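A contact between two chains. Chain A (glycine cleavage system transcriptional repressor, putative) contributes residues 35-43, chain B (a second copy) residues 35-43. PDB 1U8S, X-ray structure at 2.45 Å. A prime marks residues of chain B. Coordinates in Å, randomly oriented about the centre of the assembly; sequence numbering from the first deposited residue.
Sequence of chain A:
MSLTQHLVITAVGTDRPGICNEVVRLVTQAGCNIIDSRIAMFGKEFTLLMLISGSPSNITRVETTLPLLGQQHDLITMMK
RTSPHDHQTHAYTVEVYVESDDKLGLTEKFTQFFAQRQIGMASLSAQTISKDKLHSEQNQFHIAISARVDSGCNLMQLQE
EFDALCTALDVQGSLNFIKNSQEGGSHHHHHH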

# COMPACT_ATOMS: atom_id res chain seq x y z
N ILE A 35 -8.21 -6.68 8.73
CA ILE A 35 -8.35 -7.57 7.58
C ILE A 35 -7.20 -7.46 6.58
O ILE A 35 -6.78 -8.45 5.97
CB ILE A 35 -9.68 -7.28 6.85
CG1 ILE A 35 -10.84 -7.47 7.83
CG2 ILE A 35 -9.86 -8.22 5.67
CD1 ILE A 35 -12.16 -6.91 7.29
N ASP A 36 -6.67 -6.26 6.43
CA ASP A 36 -5.57 -6.05 5.50
C ASP A 36 -5.03 -4.65 5.74
O ASP A 36 -5.63 -3.86 6.48
CB ASP A 36 -6.10 -6.20 4.07
CG ASP A 36 -5.01 -6.53 3.07
OD1 ASP A 36 -3.87 -6.80 3.48
OD2 ASP A 36 -5.31 -6.54 1.85
N SER A 37 -3.90 -4.33 5.13
CA SER A 37 -3.32 -3.02 5.30
C SER A 37 -2.11 -2.88 4.37
O SER A 37 -1.65 -3.87 3.81
CB SER A 37 -2.87 -2.81 6.76
OG SER A 37 -1.81 -3.68 7.13
N ARG A 38 -1.65 -1.66 4.18
CA ARG A 38 -0.47 -1.41 3.35
C ARG A 38 0.36 -0.45 4.18
O ARG A 38 -0.14 0.56 4.69
CB ARG A 38 -0.85 -0.75 2.02
CG ARG A 38 -1.56 -1.68 1.10
CD ARG A 38 -0.74 -2.93 0.82
NE ARG A 38 -1.42 -3.75 -0.19
CZ ARG A 38 -2.39 -4.62 0.07
NH1 ARG A 38 -2.80 -4.83 1.32
NH2 ARG A 38 -3.01 -5.21 -0.94
N ILE A 39 1.62 -0.81 4.34
CA ILE A 39 2.53 0.00 5.11
C ILE A 39 3.71 0.36 4.25
O ILE A 39 4.22 -0.47 3.49
CB ILE A 39 3.00 -0.77 6.34
CG1 ILE A 39 1.78 -1.32 7.09
CG2 ILE A 39 3.85 0.13 7.23
CD1 ILE A 39 2.12 -2.08 8.36
N ALA A 40 4.15 1.60 4.35
CA ALA A 40 5.29 2.03 3.55
C ALA A 40 5.97 3.19 4.23
O ALA A 40 5.35 3.96 4.97
CB ALA A 40 4.82 2.43 2.15
N MET A 41 7.27 3.31 4.00
CA MET A 41 8.02 4.40 4.57
C MET A 41 8.43 5.25 3.36
O MET A 41 9.35 4.91 2.63
CB MET A 41 9.24 3.84 5.31
CG MET A 41 9.68 4.64 6.53
SD MET A 41 10.45 6.22 6.08
CE MET A 41 12.06 5.61 5.42
N PHE A 42 7.71 6.34 3.14
CA PHE A 42 7.99 7.23 2.02
C PHE A 42 8.71 8.46 2.49
O PHE A 42 8.22 9.18 3.37
CB PHE A 42 6.69 7.66 1.31
CG PHE A 42 6.01 6.55 0.55
CD1 PHE A 42 6.73 5.48 0.04
CD2 PHE A 42 4.64 6.62 0.29
CE1 PHE A 42 6.12 4.49 -0.71
CE2 PHE A 42 4.02 5.63 -0.47
CZ PHE A 42 4.77 4.56 -0.97
N GLY A 43 9.87 8.73 1.89
CA GLY A 43 10.64 9.89 2.29
C GLY A 43 11.07 9.69 3.73
O GLY A 43 11.99 8.93 4.00
N ILE B 35 7.35 8.71 -7.44
CA ILE B 35 8.45 7.89 -6.93
C ILE B 35 8.00 6.47 -6.65
O ILE B 35 8.66 5.50 -7.04
CB ILE B 35 9.01 8.47 -5.62
CG1 ILE B 35 9.49 9.91 -5.84
CG2 ILE B 35 10.12 7.59 -5.09
CD1 ILE B 35 10.63 10.04 -6.83
N ASP B 36 6.86 6.35 -5.97
CA ASP B 36 6.32 5.05 -5.61
C ASP B 36 4.90 5.22 -5.12
O ASP B 36 4.46 6.34 -4.87
CB ASP B 36 7.17 4.43 -4.50
CG ASP B 36 6.88 2.97 -4.30
OD1 ASP B 36 6.20 2.38 -5.18
OD2 ASP B 36 7.33 2.41 -3.29
N SER B 37 4.17 4.12 -4.99
CA SER B 37 2.79 4.19 -4.53
C SER B 37 2.29 2.83 -4.15
O SER B 37 2.93 1.81 -4.42
CB SER B 37 1.89 4.75 -5.64
OG SER B 37 1.85 3.87 -6.75
N ARG B 38 1.13 2.81 -3.50
CA ARG B 38 0.47 1.58 -3.09
C ARG B 38 -1.01 1.78 -3.37
O ARG B 38 -1.62 2.79 -2.97
CB ARG B 38 0.69 1.30 -1.61
CG ARG B 38 2.14 1.09 -1.24
CD ARG B 38 2.66 -0.26 -1.69
NE ARG B 38 3.96 -0.50 -1.07
CZ ARG B 38 5.09 0.06 -1.48
NH1 ARG B 38 5.09 0.88 -2.53
NH2 ARG B 38 6.21 -0.16 -0.80
N ILE B 39 -1.58 0.81 -4.07
CA ILE B 39 -2.97 0.85 -4.43
C ILE B 39 -3.65 -0.39 -3.88
O ILE B 39 -3.20 -1.52 -4.09
CB ILE B 39 -3.13 0.91 -5.96
CG1 ILE B 39 -2.35 2.11 -6.50
CG2 ILE B 39 -4.60 0.97 -6.33
CD1 ILE B 39 -2.24 2.16 -8.01
N ALA B 40 -4.74 -0.18 -3.16
CA ALA B 40 -5.47 -1.29 -2.58
C ALA B 40 -6.95 -1.02 -2.70
O ALA B 40 -7.40 0.12 -2.59
CB ALA B 40 -5.09 -1.47 -1.10
N MET B 41 -7.70 -2.08 -2.94
CA MET B 41 -9.15 -2.00 -3.04
C MET B 41 -9.67 -2.61 -1.76
O MET B 41 -9.67 -3.83 -1.61
CB MET B 41 -9.65 -2.78 -4.27
CG MET B 41 -11.08 -3.34 -4.14
SD MET B 41 -12.46 -2.11 -4.10
CE MET B 41 -13.34 -2.57 -5.63
N PHE B 42 -10.08 -1.77 -0.81
CA PHE B 42 -10.62 -2.24 0.47
C PHE B 42 -12.11 -1.98 0.52
O PHE B 42 -12.54 -0.82 0.43
CB PHE B 42 -9.97 -1.51 1.65
CG PHE B 42 -8.54 -1.84 1.85
CD1 PHE B 42 -7.97 -2.95 1.23
CD2 PHE B 42 -7.75 -1.07 2.69
CE1 PHE B 42 -6.65 -3.29 1.45
CE2 PHE B 42 -6.42 -1.40 2.93
CZ PHE B 42 -5.87 -2.52 2.30
N GLY B 43 -12.89 -3.04 0.69
CA GLY B 43 -14.33 -2.87 0.70
C GLY B 43 -14.73 -2.44 -0.69
O GLY B 43 -14.33 -3.07 -1.68
O HOH W 1 6.65 -1.16 1.95
O HOH W 2 2.84 -1.62 1.06

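Two strands can pair across a dimer interface without sharing a ladder of backbone hydrogen bonds, and the contact between residues 35-43 of the two copies illustrates the principle. Strands 35-42 run nearly antiparallel, at 170°, but their axes come no closer than 8.4 Å, too far for the main chains to bond to each other. The arrangement is face to face, centred on Arg38, whose CA lies 7.2 Å from the CA of Arg38′; Asp36 is in register with Phe42′, and Phe42 with Asp36′. The alternation of a strand does the rest. Asp36, Arg38, Ala40 and Phe42 direct their CA-to-CB bonds toward the partner, as do their counterparts, whereas Ser37, Ile39 and Met41 point away.

The packing is of van der Waals type, and together the stretches bury 409 Å². At the centre, the CB atoms of Arg38 and Arg38′ approach to 4.4 Å, so that the arginines meet through their aliphatic beginnings while their charged ends diverge. Each guanidinium then lies with one face against an alanine methyl of the other chain: Ala40 CB is 4.2 Å from Arg38′ NH2, and Ala40′ CB is 4.3 Å from Arg38 NH2. Ala40′ CB also makes an aliphatic contact with Arg38 CG, at 4.2 Å. Farther out, after the arginines, the phenylalanines have the most surface covered by the partner stretch. Phe42 CZ lies 4.0 Å from Arg38′ NH1, which sits near the plane of the ring, at its edge; Phe42 CE1 comes within 3.5 Å of Asp36′ OD2, also at the edge, where the slightly positive ring hydrogens suit a carboxylate. In the reciprocal pair, Phe42′ CE1 is 3.5 Å from Asp36 OD2.

The strong polar bonds stay within each chain. Arg38 NH1 forms a salt bridge with Asp36 OD2 at 3.1 Å, and Arg38′ NH1 one with Asp36′ OD2 at 2.8 Å. The same nitrogen also donates to a main-chain carbonyl, with Arg38 NH1 to Ser37 O at 2.9 Å and Arg38′ NH1 to Ser37′ O at 3.0 Å. These bonds fold the arginine back along its own strand and pair its charge with that of the aspartate, and the ion pair lies beside the aromatic ring of the other chain.

Water supplies the polar link between chains. Two molecules each donate to Ile39 O at 3.0 Å; one accepts from Arg38′ NH2 at 3.0 Å, the other from Arg38′ NE at 2.7 Å. Solvent thus spans a gap that the strands leave unbridged by direct hydrogen bonds.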